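Local coordinates for NAD-dependent dehydrogenase (Rhizobium meliloti, PDB 4Z0P), which reduces glyoxylate and hydroxypyruvate with NADPH as its cofactor, and probably belongs to the D-isomer specific 2-hydroxyacid dehydrogenases, at residues 241-249 with 271-279. Sequence-based numbering, arbitrary orientation. Where two conformers were deposited one is given.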
loop_
_atom_site.group_PDB
_atom_site.type_symbol
_atom_site.label_atom_id
_atom_site.label_comp_id
_atom_site.label_asym_id
_atom_site.label_seq_id
_atom_site.Cartn_x
_atom_site.Cartn_y
_atom_site.Cartn_z
ATOM N N GLU A 241 -21.354 10.869 10.304
ATOM C CA GLU A 241 -21.580 10.242 8.998
ATOM C C GLU A 241 -22.518 11.015 8.089
ATOM O O GLU A 241 -22.323 11.022 6.885
ATOM C CB GLU A 241 -22.056 8.796 9.165
ATOM C CG GLU A 241 -20.875 7.932 9.600
ATOM C CD GLU A 241 -21.236 6.563 10.133
ATOM O OE1 GLU A 241 -22.369 6.105 9.949
ATOM O OE2 GLU A 241 -20.341 5.951 10.729
ATOM N N ALA A 242 -23.505 11.700 8.653
ATOM C CA ALA A 242 -24.361 12.553 7.834
ATOM C C ALA A 242 -23.518 13.590 7.066
ATOM O O ALA A 242 -23.804 13.902 5.906
ATOM C CB ALA A 242 -25.415 13.248 8.690
ATOM N N ASP A 243 -22.498 14.133 7.729
ATOM C CA ASP A 243 -21.620 15.144 7.137
ATOM C C ASP A 243 -20.663 14.537 6.123
ATOM O O ASP A 243 -20.395 15.136 5.093
ATOM C CB ASP A 243 -20.803 15.856 8.212
ATOM C CG ASP A 243 -21.627 16.733 9.120
ATOM O OD1 ASP A 243 -22.860 16.857 8.963
ATOM O OD2 ASP A 243 -21.006 17.375 9.998
ATOM N N ILE A 244 -20.140 13.352 6.413
ATOM C CA ILE A 244 -19.281 12.651 5.459
ATOM C C ILE A 244 -20.047 12.464 4.148
ATOM O O ILE A 244 -19.549 12.779 3.063
ATOM C CB ILE A 244 -18.798 11.273 5.985
ATOM C CG1 ILE A 244 -17.868 11.424 7.208
ATOM C CG2 ILE A 244 -18.038 10.543 4.891
ATOM C CD1 ILE A 244 -17.544 10.095 7.885
ATOM N N LEU A 245 -21.272 11.962 4.261
ATOM C CA LEU A 245 -22.105 11.728 3.070
ATOM C C LEU A 245 -22.411 13.024 2.295
ATOM O O LEU A 245 -22.293 13.038 1.059
ATOM C CB LEU A 245 -23.395 11.009 3.445
ATOM C CG LEU A 245 -23.218 9.561 3.904
ATOM C CD1 LEU A 245 -24.447 9.048 4.632
ATOM C CD2 LEU A 245 -22.900 8.679 2.715
ATOM N N GLU A 246 -22.814 14.083 3.005
ATOM C CA GLU A 246 -23.058 15.395 2.388
ATOM C C GLU A 246 -21.832 15.896 1.641
ATOM O O GLU A 246 -21.939 16.394 0.520
ATOM C CB GLU A 246 -23.419 16.448 3.442
ATOM C CG GLU A 246 -24.845 16.382 3.933
ATOM C CD GLU A 246 -25.329 17.724 4.438
ATOM O OE1 GLU A 246 -26.492 18.067 4.144
ATOM O OE2 GLU A 246 -24.538 18.428 5.116
ATOM N N CYS A 247 -20.669 15.742 2.274
ATOM C CA CYS A 247 -19.426 16.223 1.694
ATOM C C CYS A 247 -18.947 15.385 0.523
ATOM O O CYS A 247 -18.353 15.930 -0.402
ATOM C CB CYS A 247 -18.338 16.313 2.748
ATOM S SG CYS A 247 -18.620 17.664 3.919
ATOM N N LEU A 248 -19.175 14.074 0.549
ATOM C CA LEU A 248 -18.904 13.253 -0.622
ATOM C C LEU A 248 -19.818 13.614 -1.788
ATOM O O LEU A 248 -19.380 13.701 -2.952
ATOM C CB LEU A 248 -19.036 11.760 -0.277
ATOM C CG LEU A 248 -17.943 11.206 0.642
ATOM C CD1 LEU A 248 -18.384 9.897 1.284
ATOM C CD2 LEU A 248 -16.615 11.040 -0.110
ATOM N N ASP A 249 -21.097 13.821 -1.479
ATOM C CA ASP A 249 -22.076 14.192 -2.513
ATOM C C ASP A 249 -21.719 15.516 -3.207
ATOM O O ASP A 249 -21.869 15.652 -4.411
ATOM C CB ASP A 249 -23.482 14.255 -1.916
ATOM C CG ASP A 249 -24.079 12.885 -1.669
ATOM O OD1 ASP A 249 -23.548 11.857 -2.135
ATOM O OD2 ASP A 249 -25.101 12.837 -0.999
ATOM N N ARG A 271 -25.757 3.995 2.860
ATOM C CA ARG A 271 -25.235 4.414 1.569
ATOM C C ARG A 271 -23.756 4.084 1.361
ATOM O O ARG A 271 -23.320 4.005 0.217
ATOM C CB ARG A 271 -25.443 5.913 1.380
ATOM C CG ARG A 271 -26.913 6.292 1.183
ATOM C CD ARG A 271 -27.020 7.780 0.882
ATOM N NE ARG A 271 -26.290 8.094 -0.347
ATOM C CZ ARG A 271 -25.750 9.273 -0.657
ATOM N NH1 ARG A 271 -25.825 10.297 0.177
ATOM N NH2 ARG A 271 -25.123 9.414 -1.821
ATOM N N PHE A 272 -22.991 3.905 2.435
ATOM C CA PHE A 272 -21.541 3.783 2.291
ATOM C C PHE A 272 -21.142 2.561 1.459
ATOM O O PHE A 272 -20.132 2.602 0.780
ATOM C CB PHE A 272 -20.830 3.734 3.632
ATOM C CG PHE A 272 -20.794 5.039 4.369
ATOM C CD1 PHE A 272 -20.214 6.172 3.790
ATOM C CD2 PHE A 272 -21.283 5.130 5.644
ATOM C CE1 PHE A 272 -20.148 7.347 4.478
ATOM C CE2 PHE A 272 -21.247 6.320 6.345
ATOM C CZ PHE A 272 -20.694 7.439 5.750
ATOM N N TRP A 273 -21.919 1.479 1.524
ATOM C CA TRP A 273 -21.574 0.258 0.808
ATOM C C TRP A 273 -21.419 0.466 -0.697
ATOM O O TRP A 273 -20.610 -0.215 -1.328
ATOM C CB TRP A 273 -22.606 -0.831 1.042
ATOM C CG TRP A 273 -22.818 -1.280 2.481
ATOM C CD1 TRP A 273 -23.913 -1.045 3.260
ATOM C CD2 TRP A 273 -21.945 -2.096 3.265
ATOM N NE1 TRP A 273 -23.776 -1.652 4.473
ATOM C CE2 TRP A 273 -22.578 -2.308 4.518
ATOM C CE3 TRP A 273 -20.694 -2.662 3.044
ATOM C CZ2 TRP A 273 -22.001 -3.061 5.524
ATOM C CZ3 TRP A 273 -20.121 -3.436 4.054
ATOM C CH2 TRP A 273 -20.766 -3.630 5.273
ATOM N N ASP A 274 -22.239 1.338 -1.272
ATOM C CA ASP A 274 -22.328 1.504 -2.729
ATOM C C ASP A 274 -21.689 2.779 -3.265
ATOM O O ASP A 274 -21.840 3.064 -4.450
ATOM C CB ASP A 274 -23.800 1.527 -3.166
ATOM C CG ASP A 274 -24.515 0.200 -2.962
ATOM O OD1 ASP A 274 -23.882 -0.867 -3.023
ATOM O OD2 ASP A 274 -25.751 0.241 -2.779
ATOM N N MET A 275 -20.979 3.548 -2.443
ATOM C CA MET A 275 -20.495 4.807 -2.949
ATOM C C MET A 275 -19.210 4.668 -3.703
ATOM O O MET A 275 -18.334 3.924 -3.295
ATOM C CB MET A 275 -20.393 5.795 -1.851
ATOM C CG MET A 275 -21.779 6.286 -1.582
ATOM S SD MET A 275 -21.709 7.159 -0.069
ATOM C CE MET A 275 -21.190 8.754 -0.708
ATOM N N PRO A 276 -19.117 5.386 -4.840
ATOM C CA PRO A 276 -18.031 5.087 -5.766
ATOM C C PRO A 276 -16.615 5.409 -5.264
ATOM O O PRO A 276 -15.662 4.784 -5.726
ATOM C CB PRO A 276 -18.401 5.899 -7.010
ATOM C CG PRO A 276 -19.229 7.036 -6.510
ATOM C CD PRO A 276 -19.982 6.489 -5.327
ATOM N N ASN A 277 -16.460 6.343 -4.326
ATOM C CA ASN A 277 -15.113 6.657 -3.824
ATOM C C ASN A 277 -14.994 6.444 -2.315
ATOM O O ASN A 277 -14.183 7.104 -1.674
ATOM C CB ASN A 277 -14.689 8.074 -4.225
ATOM C CG ASN A 277 -14.556 8.244 -5.728
ATOM O OD1 ASN A 277 -13.785 7.526 -6.372
ATOM N ND2 ASN A 277 -15.301 9.199 -6.303
ATOM N N VAL A 278 -15.753 5.485 -1.781
ATOM C CA VAL A 278 -15.639 5.052 -0.395
ATOM C C VAL A 278 -15.238 3.606 -0.320
ATOM O O VAL A 278 -15.860 2.748 -0.956
ATOM C CB VAL A 278 -16.948 5.225 0.412
ATOM C CG1 VAL A 278 -16.723 4.805 1.856
ATOM C CG2 VAL A 278 -17.397 6.683 0.376
ATOM N N TYR A 279 -14.192 3.334 0.463
ATOM C CA TYR A 279 -13.783 1.975 0.783
ATOM C C TYR A 279 -14.258 1.598 2.165
ATOM O O TYR A 279 -13.902 2.259 3.135
ATOM C CB TYR A 279 -12.277 1.833 0.784
ATOM C CG TYR A 279 -11.635 2.073 -0.551
ATOM C CD1 TYR A 279 -11.718 1.126 -1.553
ATOM C CD2 TYR A 279 -11.011 3.264 -0.836
ATOM C CE1 TYR A 279 -11.112 1.322 -2.776
ATOM C CE2 TYR A 279 -10.418 3.507 -2.075
ATOM C CZ TYR A 279 -10.473 2.532 -3.053
ATOM O OH TYR A 279 -9.866 2.748 -4.251
#
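Apolar packing closed at one end by a salt bridge joins helix 241-250 to the segment 271-277 and edge strand 278-280 of the Rossmann-type nucleotide-binding domain, at the border of its seven-stranded parallel sheet. Phe272 carries much of the interface: its ring meets Leu245 obliquely, CE1 lying 3.5 Å from Leu245 CD2, while Ile244 CG2 and the Glu241 methylene CG approach the ring edge, the latter 3.7 Å from CE2. Phe272 also packs on Leu258 of strand 255-258. The Glu241 carboxylate, turned 87° from the ring plane, is held through OE2 by the backbone N of Glu262. Replacing Phe272 by an alanine is likely to open a gap between Leu245, Ile244 and the Glu241 methylenes and to cost Leu258 its aromatic partner. Beyond the ring, in one of its two conformers, Met275 bends at chi3 (85°), which sets SD against Leu245 CD2 and CE 3.6 Å from Leu248 CD1. That same CD1 presses on Val278 CG2 at 3.5 Å, tighter than usual for two carbons. At the solvent-exposed end Arg271 grips Asp249 end-on, Leu245 CD2 lying over one guanidinium face; NH1 reaches OD2 and NH2 reaches the syn lone pair of OD1, each at 2.9 Å.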